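Local atomic coordinates of adenylate cyclase-like protein (Chlamydia trachomatis, PDB entry 4QO6), a protein that forms part of the inner-membrane ring of the chlamydial type III secretion system, this chain being a piece of its periplasmic region. Residues L11-F22 with E50-F60; E137-L148 with V158-L167. All coordinates share one frame; numbering follows the deposited sequence.

Interaction 1: residues L11-F22 with E50-F60; sequences LIHDIEHVIQQF and ELLYKVDALSF
Phe60 holds CG between its backbone N and carbonyl carbon (chi1 54°), a torsion that stands the ring up against helix 11-19, where Leu11 lies over one face. Leu11 CG sits 3.5 Å from the centroid of the Phe60 ring and only 4° off the ring normal, a CH-pi contact over the centre of the face; its two methyls spread over the same face. Leu58 CB, from the same loop as the ring, covers the opposite face toward the rim, so the phenyl is clamped between two leucines. Its edge is used as well: Ile15 CG1 approaches Phe60 CE1 to 3.8 Å in the ring plane, and Asp14 CB meets the same rim.

At the other end, Phe22 and Leu51 repeat the CH-pi theme. With CG anti to its carbonyl carbon, Phe22 lays a face on Leu51, whose CB is 3.9 Å from the ring centroid, while Leu51 CD1 reaches Phe22 CD2 at 3.7 Å. Between the two aromatics Val18 points at helix 50-56, and its CG1 touches Val55 CG1 at 3.7 Å and also packs on Lys54 CB.

The helix axes run nearly antiparallel, 161° apart, with a closest approach of 9.8 Å. At the margin of the contact, Gln21 NE2 donates a nearly straight hydrogen bond to His17 O (2.7 Å), which fixes the amide while its OE1 lies 3.2 Å from Lys54 NZ, at the end of an extended chain. Ile15 and Val55 both reach Leu36, which places the pair on the sheet of the PD1 domain. Two CH-pi contacts and the valine and leucine packing between them carry most of this contact, and the polar groups gather at its margin.

Interaction 2: residues E137-L148 with V158-L167; sequences ESQVMKALAGHL and VSFTNGEAVL
In the BON domain, helix 137-150 packs on the beta hairpin formed by strands 157-161 and 164-172, and the Phe160 ring packs against the helix. Val140 CG1 stands over the centre of that ring, 3.8 Å from the centroid and 5° off its normal, a CH-pi contact. Glu137 CG reaches Phe160 CD2 at 3.5 Å before the extended side chain carries its carboxylate past the ring to the hairpin turn. There Asn162 N donates to Glu137 OE2 (2.7 Å, 155° at the hydrogen), arriving from above the carboxylate plane; a water that donates to Asn162 OD1 also gives a weak bond to Glu137 OE2. This grip ties the first turn of the helix to the type I' turn 161-164.

Met141, bent at chi3, brings CE to 3.4 Å from Phe160 N. Farther along, Leu144 CD1 meets Val158 CG2 at 3.7 Å, their side chains crossing at about a right angle.

Helix and strand 158-161 run 149° apart. Around them, Tyr106 of strand 100-107 touches Glu137 and Phe160, Ile192 covers Leu144 and Phe160, and helix 176-187 meets Leu148 and Leu167.

Along the chain the two contacts come in series. Interaction 1 closes first: from helix 10-19 the chain passes through strands 26-30, 35-39 and 41-42 before helix 45-56 returns to the first helix, both lying against the PD1 sheet. After strand 63-70, the PD2 region with its own three-stranded sheet intervenes. Interaction 2 then closes a much shorter loop, nine residues between helix 137-150 and the hairpin of the BON domain. Neither loop encloses or crosses the other. Their centres are 52 Å apart, on opposite sides of the chain's centre, and their nearest atoms about 34 Å, consistent with an extended row of domains, each contact internal to its own.

Interaction 1: residues L11-F22 with E50-F60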
loop_
_atom_site.group_PDB
_atom_site.type_symbol
_atom_site.label_atom_id
_atom_site.label_comp_id
_atom_site.label_asym_id
_atom_site.label_seq_id
_atom_site.Cartn_x
_atom_site.Cartn_y
_atom_site.Cartn_z
ATOM N N LEU A 11 -39.905 -12.073 -9.492
ATOM C CA LEU A 11 -39.273 -10.786 -9.754
ATOM C C LEU A 11 -38.047 -10.518 -8.878
ATOM O O LEU A 11 -37.014 -10.082 -9.370
ATOM C CB LEU A 11 -40.267 -9.657 -9.555
ATOM C CG LEU A 11 -40.851 -9.262 -10.903
ATOM C CD1 LEU A 11 -41.582 -10.433 -11.574
ATOM C CD2 LEU A 11 -41.721 -8.015 -10.744
ATOM N N ILE A 12 -38.175 -10.776 -7.584
ATOM C CA ILE A 12 -37.083 -10.585 -6.649
ATOM C C ILE A 12 -35.954 -11.515 -7.007
ATOM O O ILE A 12 -34.820 -11.031 -7.147
ATOM C CB ILE A 12 -37.554 -10.683 -5.162
ATOM C CG1 ILE A 12 -38.560 -9.558 -4.852
ATOM C CG2 ILE A 12 -36.412 -10.541 -4.178
ATOM C CD1 ILE A 12 -38.208 -8.172 -5.382
ATOM N N HIS A 13 -36.267 -12.815 -7.230
ATOM C CA HIS A 13 -35.258 -13.776 -7.603
ATOM C C HIS A 13 -34.549 -13.410 -8.922
ATOM O O HIS A 13 -33.333 -13.574 -9.030
ATOM C CB HIS A 13 -35.856 -15.198 -7.617
ATOM C CG HIS A 13 -36.009 -15.789 -6.250
ATOM N ND1 HIS A 13 -37.169 -15.681 -5.513
ATOM C CD2 HIS A 13 -35.133 -16.468 -5.470
ATOM C CE1 HIS A 13 -37.005 -16.272 -4.342
ATOM N NE2 HIS A 13 -35.779 -16.763 -4.292
ATOM N N ASP A 14 -35.290 -12.909 -9.903
ATOM C CA ASP A 14 -34.699 -12.461 -11.159
ATOM C C ASP A 14 -33.732 -11.241 -10.982
ATOM O O ASP A 14 -32.636 -11.235 -11.519
ATOM C CB ASP A 14 -35.827 -12.076 -12.189
ATOM C CG ASP A 14 -36.582 -13.310 -12.800
ATOM O OD1 ASP A 14 -36.369 -14.471 -12.361
ATOM O OD2 ASP A 14 -37.380 -13.097 -13.737
ATOM N N ILE A 15 -34.153 -10.189 -10.279
ATOM C CA ILE A 15 -33.234 -9.087 -9.947
ATOM C C ILE A 15 -31.988 -9.571 -9.162
ATOM O O ILE A 15 -30.857 -9.272 -9.546
ATOM C CB ILE A 15 -33.934 -7.961 -9.136
ATOM C CG1 ILE A 15 -35.129 -7.384 -9.911
ATOM C CG2 ILE A 15 -32.949 -6.820 -8.856
ATOM C CD1 ILE A 15 -36.081 -6.631 -9.003
ATOM N N GLU A 16 -32.193 -10.362 -8.127
ATOM C CA GLU A 16 -31.051 -10.932 -7.374
ATOM C C GLU A 16 -30.059 -11.714 -8.215
ATOM O O GLU A 16 -28.849 -11.666 -7.947
ATOM C CB GLU A 16 -31.517 -11.842 -6.233
ATOM C CG GLU A 16 -32.112 -11.081 -5.070
ATOM C CD GLU A 16 -32.743 -11.978 -4.011
ATOM O OE1 GLU A 16 -32.637 -13.239 -4.078
ATOM O OE2 GLU A 16 -33.376 -11.395 -3.113
ATOM N N HIS A 17 -30.557 -12.455 -9.210
ATOM C CA HIS A 17 -29.667 -13.298 -10.033
ATOM C C HIS A 17 -28.661 -12.373 -10.743
ATOM O O HIS A 17 -27.480 -12.673 -10.937
ATOM C CB HIS A 17 -30.491 -14.106 -11.044
ATOM C CG HIS A 17 -29.665 -14.825 -12.064
ATOM N ND1 HIS A 17 -28.966 -15.978 -11.772
ATOM C CD2 HIS A 17 -29.463 -14.580 -13.383
ATOM C CE1 HIS A 17 -28.330 -16.389 -12.856
ATOM N NE2 HIS A 17 -28.627 -15.566 -13.853
ATOM N N VAL A 18 -29.157 -11.218 -11.122
ATOM C CA VAL A 18 -28.317 -10.218 -11.732
ATOM C C VAL A 18 -27.444 -9.596 -10.639
ATOM O O VAL A 18 -26.226 -9.736 -10.661
ATOM C CB VAL A 18 -29.145 -9.181 -12.468
ATOM C CG1 VAL A 18 -28.233 -8.215 -13.192
ATOM C CG2 VAL A 18 -30.047 -9.813 -13.515
ATOM N N ILE A 19 -28.041 -8.918 -9.668
ATOM C CA ILE A 19 -27.232 -8.011 -8.839
ATOM C C ILE A 19 -26.213 -8.747 -7.938
ATOM O O ILE A 19 -25.139 -8.204 -7.660
ATOM C CB ILE A 19 -28.091 -7.009 -8.059
ATOM C CG1 ILE A 19 -28.920 -7.699 -6.992
ATOM C CG2 ILE A 19 -28.973 -6.212 -9.007
ATOM C CD1 ILE A 19 -29.025 -6.835 -5.773
ATOM N N GLN A 20 -26.472 -10.038 -7.636
ATOM C CA GLN A 20 -25.537 -10.923 -6.865
ATOM C C GLN A 20 -24.174 -11.045 -7.495
ATOM O O GLN A 20 -23.183 -11.310 -6.808
ATOM C CB GLN A 20 -26.092 -12.347 -6.706
ATOM C CG GLN A 20 -26.065 -13.204 -7.974
ATOM C CD GLN A 20 -26.336 -14.702 -7.706
ATOM O OE1 GLN A 20 -27.489 -15.142 -7.745
ATOM N NE2 GLN A 20 -25.267 -15.476 -7.410
ATOM N N GLN A 21 -24.114 -10.847 -8.808
ATOM C CA GLN A 21 -22.835 -10.874 -9.496
ATOM C C GLN A 21 -21.956 -9.646 -9.277
ATOM O O GLN A 21 -20.806 -9.620 -9.743
ATOM C CB GLN A 21 -23.068 -11.115 -10.985
ATOM C CG GLN A 21 -23.926 -12.400 -11.235
ATOM C CD GLN A 21 -24.331 -12.534 -12.691
ATOM O OE1 GLN A 21 -23.456 -12.440 -13.583
ATOM N NE2 GLN A 21 -25.654 -12.706 -12.961
ATOM N N PHE A 22 -22.507 -8.619 -8.618
ATOM C CA PHE A 22 -21.864 -7.316 -8.420
ATOM C C PHE A 22 -21.943 -7.081 -6.927
ATOM O O PHE A 22 -22.933 -6.587 -6.379
ATOM C CB PHE A 22 -22.633 -6.317 -9.224
ATOM C CG PHE A 22 -22.641 -6.624 -10.723
ATOM C CD1 PHE A 22 -21.561 -6.280 -11.532
ATOM C CD2 PHE A 22 -23.718 -7.213 -11.312
ATOM C CE1 PHE A 22 -21.578 -6.552 -12.897
ATOM C CE2 PHE A 22 -23.738 -7.503 -12.681
ATOM C CZ PHE A 22 -22.678 -7.175 -13.471
ATOM N N GLU A 50 -22.254 -3.679 -18.079
ATOM C CA GLU A 50 -22.785 -5.033 -17.975
ATOM C C GLU A 50 -23.977 -5.058 -17.011
ATOM O O GLU A 50 -25.026 -5.635 -17.335
ATOM C CB GLU A 50 -21.750 -6.044 -17.482
ATOM C CG GLU A 50 -20.892 -6.757 -18.529
ATOM C CD GLU A 50 -19.673 -7.427 -17.873
ATOM O OE1 GLU A 50 -19.830 -7.974 -16.750
ATOM O OE2 GLU A 50 -18.559 -7.408 -18.433
ATOM N N LEU A 51 -23.812 -4.416 -15.847
ATOM C CA LEU A 51 -24.869 -4.416 -14.844
ATOM C C LEU A 51 -26.122 -3.786 -15.389
ATOM O O LEU A 51 -27.177 -4.399 -15.342
ATOM C CB LEU A 51 -24.424 -3.737 -13.557
ATOM C CG LEU A 51 -25.460 -3.369 -12.515
ATOM C CD1 LEU A 51 -26.270 -4.571 -12.002
ATOM C CD2 LEU A 51 -24.751 -2.602 -11.389
ATOM N N LEU A 52 -25.989 -2.571 -15.914
ATOM C CA LEU A 52 -27.152 -1.829 -16.406
ATOM C C LEU A 52 -27.907 -2.506 -17.549
ATOM O O LEU A 52 -29.109 -2.390 -17.650
ATOM C CB LEU A 52 -26.800 -0.433 -16.877
ATOM C CG LEU A 52 -26.153 0.444 -15.824
ATOM C CD1 LEU A 52 -25.515 1.620 -16.560
ATOM C CD2 LEU A 52 -27.141 0.887 -14.754
ATOM N N TYR A 53 -27.186 -3.127 -18.446
ATOM C CA TYR A 53 -27.827 -3.771 -19.577
ATOM C C TYR A 53 -28.483 -5.100 -19.229
ATOM O O TYR A 53 -29.470 -5.454 -19.870
ATOM C CB TYR A 53 -26.874 -3.886 -20.782
ATOM C CG TYR A 53 -26.976 -2.603 -21.569
ATOM C CD1 TYR A 53 -26.427 -1.412 -21.067
ATOM C CD2 TYR A 53 -27.696 -2.543 -22.777
ATOM C CE1 TYR A 53 -26.558 -0.219 -21.746
ATOM C CE2 TYR A 53 -27.820 -1.343 -23.474
ATOM C CZ TYR A 53 -27.247 -0.193 -22.944
ATOM O OH TYR A 53 -27.349 0.995 -23.608
ATOM N N LYS A 54 -27.941 -5.822 -18.249
ATOM C CA LYS A 54 -28.609 -7.015 -17.740
ATOM C C LYS A 54 -29.857 -6.719 -16.977
ATOM O O LYS A 54 -30.806 -7.453 -17.116
ATOM C CB LYS A 54 -27.706 -7.855 -16.895
ATOM C CG LYS A 54 -26.540 -8.443 -17.664
ATOM C CD LYS A 54 -25.703 -9.286 -16.711
ATOM C CE LYS A 54 -24.786 -10.248 -17.445
ATOM N NZ LYS A 54 -24.000 -10.986 -16.421
ATOM N N VAL A 55 -29.899 -5.668 -16.159
ATOM C CA VAL A 55 -31.158 -5.392 -15.444
ATOM C C VAL A 55 -32.200 -4.829 -16.423
ATOM O O VAL A 55 -33.374 -5.155 -16.353
ATOM C CB VAL A 55 -31.016 -4.446 -14.230
ATOM C CG1 VAL A 55 -30.025 -5.007 -13.239
ATOM C CG2 VAL A 55 -30.601 -3.070 -14.672
ATOM N N ASP A 56 -31.762 -3.990 -17.339
ATOM C CA ASP A 56 -32.667 -3.457 -18.329
ATOM C C ASP A 56 -33.386 -4.565 -19.107
ATOM O O ASP A 56 -34.590 -4.462 -19.313
ATOM C CB ASP A 56 -31.934 -2.528 -19.293
ATOM C CG ASP A 56 -32.868 -1.526 -19.934
ATOM O OD1 ASP A 56 -33.621 -0.875 -19.156
ATOM O OD2 ASP A 56 -32.845 -1.401 -21.186
ATOM N N ALA A 57 -32.639 -5.601 -19.528
ATOM C CA ALA A 57 -33.192 -6.814 -20.180
ATOM C C ALA A 57 -34.348 -7.480 -19.434
ATOM O O ALA A 57 -35.057 -8.297 -20.025
ATOM C CB ALA A 57 -32.106 -7.876 -20.355
ATOM N N LEU A 58 -34.478 -7.235 -18.130
ATOM C CA LEU A 58 -35.540 -7.850 -17.379
ATOM C C LEU A 58 -36.816 -7.195 -17.885
ATOM O O LEU A 58 -36.903 -5.973 -17.943
ATOM C CB LEU A 58 -35.347 -7.662 -15.888
ATOM C CG LEU A 58 -34.078 -8.241 -15.321
ATOM C CD1 LEU A 58 -33.852 -7.724 -13.919
ATOM C CD2 LEU A 58 -34.143 -9.763 -15.310
ATOM N N SER A 59 -37.763 -7.993 -18.360
ATOM C CA SER A 59 -38.940 -7.399 -19.068
ATOM C C SER A 59 -39.828 -6.560 -18.161
ATOM O O SER A 59 -40.467 -5.634 -18.626
ATOM C CB SER A 59 -39.789 -8.482 -19.748
ATOM O OG SER A 59 -40.054 -9.548 -18.844
ATOM N N PHE A 60 -39.836 -6.861 -16.855
ATOM C CA PHE A 60 -40.647 -6.091 -15.869
ATOM C C PHE A 60 -40.016 -4.757 -15.385
ATOM O O PHE A 60 -40.635 -3.990 -14.638
ATOM C CB PHE A 60 -41.002 -6.992 -14.674
ATOM C CG PHE A 60 -39.811 -7.642 -14.018
ATOM C CD1 PHE A 60 -39.075 -6.967 -13.071
ATOM C CD2 PHE A 60 -39.440 -8.927 -14.342
ATOM C CE1 PHE A 60 -37.991 -7.557 -12.464
ATOM C CE2 PHE A 60 -38.335 -9.522 -13.762
ATOM C CZ PHE A 60 -37.616 -8.846 -12.809
#

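Interaction 2: residues E137-L148 with V158-L167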
loop_
_atom_site.group_PDB
_atom_site.type_symbol
_atom_site.label_atom_id
_atom_site.label_comp_id
_atom_site.label_asym_id
_atom_site.label_seq_id
_atom_site.Cartn_x
_atom_site.Cartn_y
_atom_site.Cartn_z
ATOM N N GLU A 137 8.653 6.172 7.043
ATOM C CA GLU A 137 10.102 5.908 7.073
ATOM C C GLU A 137 10.746 6.021 8.462
ATOM O O GLU A 137 11.461 5.129 8.874
ATOM C CB GLU A 137 10.847 6.764 6.039
ATOM C CG GLU A 137 10.691 6.229 4.614
ATOM C CD GLU A 137 11.045 7.236 3.520
ATOM O OE1 GLU A 137 11.484 8.377 3.833
ATOM O OE2 GLU A 137 10.906 6.863 2.326
ATOM N N SER A 138 10.435 7.074 9.208
ATOM C CA SER A 138 10.909 7.199 10.580
ATOM C C SER A 138 10.559 5.960 11.424
ATOM O O SER A 138 11.343 5.559 12.262
ATOM C CB SER A 138 10.380 8.478 11.248
ATOM O OG SER A 138 9.008 8.369 11.588
ATOM N N GLN A 139 9.414 5.327 11.193
ATOM C CA GLN A 139 9.062 4.113 11.953
ATOM C C GLN A 139 9.877 2.881 11.563
ATOM O O GLN A 139 10.249 2.065 12.417
ATOM C CB GLN A 139 7.559 3.811 11.861
ATOM C CG GLN A 139 6.740 4.776 12.698
ATOM C CD GLN A 139 5.235 4.760 12.392
ATOM O OE1 GLN A 139 4.705 3.817 11.779
ATOM N NE2 GLN A 139 4.539 5.824 12.820
ATOM N N VAL A 140 10.154 2.734 10.282
ATOM C CA VAL A 140 10.863 1.554 9.795
ATOM C C VAL A 140 12.303 1.607 10.264
ATOM O O VAL A 140 12.913 0.577 10.495
ATOM C CB VAL A 140 10.880 1.489 8.276
ATOM C CG1 VAL A 140 11.655 0.262 7.799
ATOM C CG2 VAL A 140 9.445 1.427 7.760
ATOM N N MET A 141 12.805 2.821 10.432
ATOM C CA MET A 141 14.171 3.030 10.803
ATOM C C MET A 141 14.390 2.674 12.291
ATOM O O MET A 141 15.365 2.025 12.592
ATOM C CB MET A 141 14.598 4.482 10.493
ATOM C CG MET A 141 15.958 4.565 9.812
ATOM S SD MET A 141 16.623 6.229 9.808
ATOM C CE MET A 141 15.896 6.958 8.326
ATOM N N LYS A 142 13.512 3.117 13.202
ATOM C CA LYS A 142 13.444 2.558 14.611
ATOM C C LYS A 142 13.382 1.001 14.605
ATOM O O LYS A 142 14.089 0.308 15.323
ATOM C CB LYS A 142 12.257 3.175 15.392
ATOM C CG LYS A 142 11.630 2.337 16.535
ATOM C CD LYS A 142 12.341 2.461 17.900
ATOM C CE LYS A 142 11.524 1.935 19.100
ATOM N NZ LYS A 142 11.764 0.502 19.442
ATOM N N ALA A 143 12.583 0.422 13.750
ATOM C CA ALA A 143 12.528 -1.048 13.774
ATOM C C ALA A 143 13.915 -1.619 13.438
ATOM O O ALA A 143 14.393 -2.493 14.147
ATOM C CB ALA A 143 11.485 -1.576 12.839
ATOM N N LEU A 144 14.551 -1.100 12.368
ATOM C CA LEU A 144 15.860 -1.555 11.892
ATOM C C LEU A 144 16.973 -1.341 12.931
ATOM O O LEU A 144 17.729 -2.215 13.187
ATOM C CB LEU A 144 16.242 -0.783 10.610
ATOM C CG LEU A 144 15.415 -0.977 9.311
ATOM C CD1 LEU A 144 15.700 0.093 8.260
ATOM C CD2 LEU A 144 15.621 -2.355 8.709
ATOM N N ALA A 145 17.080 -0.117 13.433
ATOM C CA ALA A 145 18.007 0.258 14.428
ATOM C C ALA A 145 17.820 -0.605 15.672
ATOM O O ALA A 145 18.797 -1.059 16.215
ATOM C CB ALA A 145 17.833 1.724 14.768
ATOM N N GLY A 146 16.588 -0.880 16.088
ATOM C CA GLY A 146 16.351 -1.811 17.191
ATOM C C GLY A 146 16.779 -3.258 16.931
ATOM O O GLY A 146 17.312 -3.905 17.836
ATOM N N HIS A 147 16.559 -3.795 15.739
ATOM C CA HIS A 147 17.115 -5.104 15.372
ATOM C C HIS A 147 18.665 -5.129 15.421
ATOM O O HIS A 147 19.269 -6.095 15.839
ATOM C CB HIS A 147 16.692 -5.483 13.964
ATOM C CG HIS A 147 15.240 -5.812 13.837
ATOM N ND1 HIS A 147 14.279 -4.853 13.576
ATOM C CD2 HIS A 147 14.586 -6.996 13.919
ATOM C CE1 HIS A 147 13.094 -5.439 13.524
ATOM N NE2 HIS A 147 13.252 -6.734 13.735
ATOM N N LEU A 148 19.312 -4.054 14.979
ATOM C CA LEU A 148 20.770 -4.061 14.959
ATOM C C LEU A 148 21.327 -4.037 16.415
ATOM O O LEU A 148 22.241 -4.751 16.735
ATOM C CB LEU A 148 21.338 -2.874 14.165
ATOM C CG LEU A 148 21.078 -2.905 12.657
ATOM C CD1 LEU A 148 21.383 -1.518 12.074
ATOM C CD2 LEU A 148 21.872 -4.015 11.986
ATOM N N VAL A 158 21.928 2.915 10.161
ATOM C CA VAL A 158 21.010 2.646 9.047
ATOM C C VAL A 158 20.276 3.912 8.603
ATOM O O VAL A 158 19.941 4.771 9.423
ATOM C CB VAL A 158 20.026 1.509 9.392
ATOM C CG1 VAL A 158 19.128 1.887 10.568
ATOM C CG2 VAL A 158 19.201 1.140 8.182
ATOM N N SER A 159 20.114 4.065 7.292
ATOM C CA SER A 159 19.127 5.008 6.759
ATOM C C SER A 159 18.091 4.264 5.937
ATOM O O SER A 159 18.336 3.175 5.419
ATOM C CB SER A 159 19.770 6.148 5.961
ATOM O OG SER A 159 20.251 5.709 4.712
ATOM N N PHE A 160 16.926 4.865 5.804
ATOM C CA PHE A 160 15.812 4.227 5.091
ATOM C C PHE A 160 14.967 5.228 4.307
ATOM O O PHE A 160 14.403 6.161 4.891
ATOM C CB PHE A 160 14.904 3.481 6.037
ATOM C CG PHE A 160 13.808 2.767 5.337
ATOM C CD1 PHE A 160 14.073 1.586 4.652
ATOM C CD2 PHE A 160 12.510 3.291 5.318
ATOM C CE1 PHE A 160 13.079 0.943 3.968
ATOM C CE2 PHE A 160 11.505 2.624 4.643
ATOM C CZ PHE A 160 11.796 1.443 3.971
ATOM N N THR A 161 14.924 5.067 2.994
ATOM C CA THR A 161 14.039 5.883 2.154
ATOM C C THR A 161 13.539 5.050 0.973
ATOM O O THR A 161 14.322 4.370 0.331
ATOM C CB THR A 161 14.686 7.180 1.584
ATOM O OG1 THR A 161 15.396 6.874 0.400
ATOM C CG2 THR A 161 15.659 7.857 2.555
ATOM N N ASN A 162 12.218 5.088 0.763
ATOM C CA ASN A 162 11.564 4.564 -0.395
ATOM C C ASN A 162 11.787 3.086 -0.586
ATOM O O ASN A 162 11.968 2.636 -1.720
ATOM C CB ASN A 162 11.959 5.329 -1.647
ATOM C CG ASN A 162 10.856 5.307 -2.699
ATOM O OD1 ASN A 162 9.696 5.677 -2.424
ATOM N ND2 ASN A 162 11.190 4.837 -3.894
ATOM N N GLY A 163 11.742 2.329 0.522
ATOM C CA GLY A 163 11.851 0.855 0.496
ATOM C C GLY A 163 13.300 0.386 0.525
ATOM O O GLY A 163 13.574 -0.837 0.513
ATOM N N GLU A 164 14.221 1.360 0.538
ATOM C CA GLU A 164 15.664 1.070 0.509
ATOM C C GLU A 164 16.397 1.398 1.829
ATOM O O GLU A 164 16.423 2.558 2.311
ATOM C CB GLU A 164 16.324 1.794 -0.674
ATOM C CG GLU A 164 17.720 1.277 -0.958
ATOM C CD GLU A 164 18.419 2.016 -2.075
ATOM O OE1 GLU A 164 18.973 3.135 -1.848
ATOM O OE2 GLU A 164 18.411 1.446 -3.175
ATOM N N ALA A 165 16.885 0.336 2.448
ATOM C CA ALA A 165 17.739 0.408 3.638
ATOM C C ALA A 165 19.251 0.472 3.289
ATOM O O ALA A 165 19.761 -0.455 2.648
ATOM C CB ALA A 165 17.496 -0.830 4.485
ATOM N N VAL A 166 19.947 1.477 3.811
ATOM C CA VAL A 166 21.404 1.629 3.642
ATOM C C VAL A 166 22.168 1.438 4.979
ATOM O O VAL A 166 21.922 2.135 5.971
ATOM C CB VAL A 166 21.811 3.012 3.035
ATOM C CG1 VAL A 166 23.295 3.052 2.746
ATOM C CG2 VAL A 166 21.110 3.328 1.711
ATOM N N LEU A 167 23.121 0.509 4.970
ATOM C CA LEU A 167 23.961 0.216 6.125
ATOM C C LEU A 167 25.403 0.707 5.946
ATOM O O LEU A 167 26.047 0.460 4.920
ATOM C CB LEU A 167 23.987 -1.276 6.367
ATOM C CG LEU A 167 22.611 -1.929 6.419
ATOM C CD1 LEU A 167 22.784 -3.428 6.451
ATOM C CD2 LEU A 167 21.794 -1.425 7.605
HETATM O O HOH W 1 10.175 7.869 -0.785
#